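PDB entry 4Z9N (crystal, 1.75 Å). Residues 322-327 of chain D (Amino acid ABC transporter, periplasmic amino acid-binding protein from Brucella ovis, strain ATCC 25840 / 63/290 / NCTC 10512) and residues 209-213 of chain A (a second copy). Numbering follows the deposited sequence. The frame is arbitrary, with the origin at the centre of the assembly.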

# COMPACT_ATOMS: atom_id res chain seq x y z
N GLN D 322 -0.35 -2.85 8.30
CA GLN D 322 0.15 -3.87 7.39
C GLN D 322 -0.99 -4.74 6.90
O GLN D 322 -1.63 -5.45 7.68
CB GLN D 322 1.25 -4.73 8.03
CG GLN D 322 2.57 -3.98 8.24
CD GLN D 322 3.36 -3.80 6.95
OE1 GLN D 322 2.94 -4.25 5.88
NE2 GLN D 322 4.50 -3.14 7.04
N TYR D 323 -1.24 -4.67 5.60
CA TYR D 323 -2.44 -5.27 5.02
C TYR D 323 -2.06 -6.19 3.88
O TYR D 323 -1.58 -5.74 2.85
CB TYR D 323 -3.37 -4.16 4.54
CG TYR D 323 -4.71 -4.57 3.95
CD1 TYR D 323 -4.83 -4.85 2.58
CD2 TYR D 323 -5.88 -4.58 4.73
CE1 TYR D 323 -6.06 -5.19 2.03
CE2 TYR D 323 -7.12 -4.90 4.17
CZ TYR D 323 -7.19 -5.20 2.82
OH TYR D 323 -8.41 -5.50 2.26
N GLY D 324 -2.23 -7.49 4.07
CA GLY D 324 -1.89 -8.43 3.02
C GLY D 324 -2.98 -8.43 1.96
O GLY D 324 -4.14 -8.72 2.23
N ILE D 325 -2.61 -8.07 0.74
CA ILE D 325 -3.55 -8.05 -0.37
C ILE D 325 -3.95 -9.50 -0.63
O ILE D 325 -3.12 -10.39 -0.49
CB ILE D 325 -2.90 -7.33 -1.60
CG1 ILE D 325 -2.49 -5.92 -1.21
CG2 ILE D 325 -3.85 -7.26 -2.78
CD1 ILE D 325 -1.65 -5.24 -2.26
N PRO D 326 -5.23 -9.75 -0.95
CA PRO D 326 -5.67 -11.14 -1.00
C PRO D 326 -5.03 -12.01 -2.08
O PRO D 326 -4.89 -11.60 -3.23
CB PRO D 326 -7.18 -11.02 -1.25
CG PRO D 326 -7.39 -9.63 -1.79
CD PRO D 326 -6.35 -8.80 -1.08
N VAL D 327 -4.67 -13.22 -1.68
CA VAL D 327 -4.16 -14.23 -2.59
C VAL D 327 -5.38 -14.96 -3.12
O VAL D 327 -5.82 -15.97 -2.57
CB VAL D 327 -3.15 -15.15 -1.87
CG1 VAL D 327 -2.71 -16.29 -2.76
CG2 VAL D 327 -1.95 -14.30 -1.45
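Chain A, residues 209-213: SKEPF

Both stretches are extended. In chain D no regular helix or strand is assigned, yet the backbone stays open throughout: phi is most negative at D:Tyr323, at -127°, and least negative at D:Pro326, at -65°, while psi lies between 87° at D:Val327 and 141° at D:Ile325. In chain A phi runs from -159° at A:Ser209 to -70° at A:Phe213, and psi from 75° at A:Glu211 to 162° at A:Ser209. There A:Ser209 and A:Lys210 are loop or turn, and a strand begins at A:Glu211 and continues beyond A:Phe213. The register is read from two CA pairs: CA of D:Pro326 lies 6.3 Å from CA of A:Lys210, and CA of D:Ile325 lies 7.2 Å from CA of A:Pro212. The pairing falls in D as it rises in A, but the chains run roughly crosswise. No backbone-to-backbone hydrogen bond joins the stretches, so they are not paired as sheet strands; side chains make the contact, partly against the other backbone. Together they bury 298 Å², both sides summed.

The polar link is a single hydrogen bond. A:Lys210 has its CA-to-CB bond directed toward chain D, and its chi angles of -64° (m), 175° (t), -71° (m) and -173° (t) carry the ammonium to the backbone of D:Gly324, where NZ of A:Lys210 donates to O of D:Gly324 at 2.8 Å. The same NZ of A:Lys210 stands 7° off the ring normal of D:Tyr323, but 5.8 Å from the ring centroid; the direction suits a cation-pi interaction, while the length makes it at most a weak attraction.

The remaining evidence is van der Waals packing. D:Tyr323, with chi1 at -178° (t), has a CA-to-CB bond that points sideways, yet the end of its side chain comes nearer to chain A. Its OH reaches CB of A:Lys210 at 3.1 Å, a tight contact, and CD of A:Pro212 at 3.5 Å. CE1 of D:Tyr323 lies 3.9 Å from CB of A:Pro212, which approaches the ring obliquely.

A:Pro212 also meets two further residues of chain D. Its CD is 3.7 Å from CD of D:Pro326, and its CG is 4.2 Å from CG2 of D:Ile325, whose CA-to-CB bond points away. The two prolines each direct CA-to-CB toward the other stretch, and both rings are C-gamma endo. D:Pro326 extends the contact to the backbone of A:Lys210, its CG lying 3.6 Å from O of that residue.

Within chain A, OG of A:Ser209 donates a 2.6 Å hydrogen bond to OE2 of A:Glu211, whose CA-to-CB bond points away from chain D.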

# COMPACT_ATOMS: atom_id res chain seq x y z
N SER A 209 -14.31 -11.32 3.46
CA SER A 209 -13.17 -11.22 2.57
C SER A 209 -12.50 -9.87 2.70
O SER A 209 -13.11 -8.91 3.19
CB SER A 209 -13.60 -11.40 1.12
OG SER A 209 -14.33 -10.25 0.68
N LYS A 210 -11.26 -9.79 2.23
CA LYS A 210 -10.62 -8.49 1.96
C LYS A 210 -10.87 -8.10 0.51
O LYS A 210 -10.63 -8.90 -0.39
CB LYS A 210 -9.13 -8.56 2.26
CG LYS A 210 -8.82 -8.82 3.74
CD LYS A 210 -7.32 -9.01 4.01
CE LYS A 210 -6.81 -10.34 3.47
NZ LYS A 210 -5.40 -10.59 3.90
N GLU A 211 -11.37 -6.88 0.30
CA GLU A 211 -11.65 -6.37 -1.04
C GLU A 211 -11.04 -4.98 -1.19
O GLU A 211 -11.75 -3.97 -1.13
CB GLU A 211 -13.17 -6.31 -1.32
CG GLU A 211 -13.96 -7.62 -1.03
CD GLU A 211 -13.90 -8.68 -2.14
OE1 GLU A 211 -13.35 -8.44 -3.25
OE2 GLU A 211 -14.40 -9.80 -1.88
N PRO A 212 -9.70 -4.91 -1.34
CA PRO A 212 -9.10 -3.58 -1.54
C PRO A 212 -9.38 -3.11 -2.96
O PRO A 212 -8.91 -3.75 -3.92
CB PRO A 212 -7.61 -3.83 -1.29
CG PRO A 212 -7.42 -5.31 -1.66
CD PRO A 212 -8.70 -5.98 -1.22
N PHE A 213 -10.16 -2.04 -3.10
CA PHE A 213 -10.45 -1.48 -4.43
C PHE A 213 -9.20 -0.83 -5.01
O PHE A 213 -8.64 0.08 -4.40
CB PHE A 213 -11.55 -0.42 -4.37
CG PHE A 213 -12.92 -0.95 -3.99
CD1 PHE A 213 -13.17 -2.31 -3.87
CD2 PHE A 213 -13.95 -0.06 -3.76
CE1 PHE A 213 -14.44 -2.77 -3.49
CE2 PHE A 213 -15.22 -0.49 -3.40
CZ PHE A 213 -15.47 -1.86 -3.28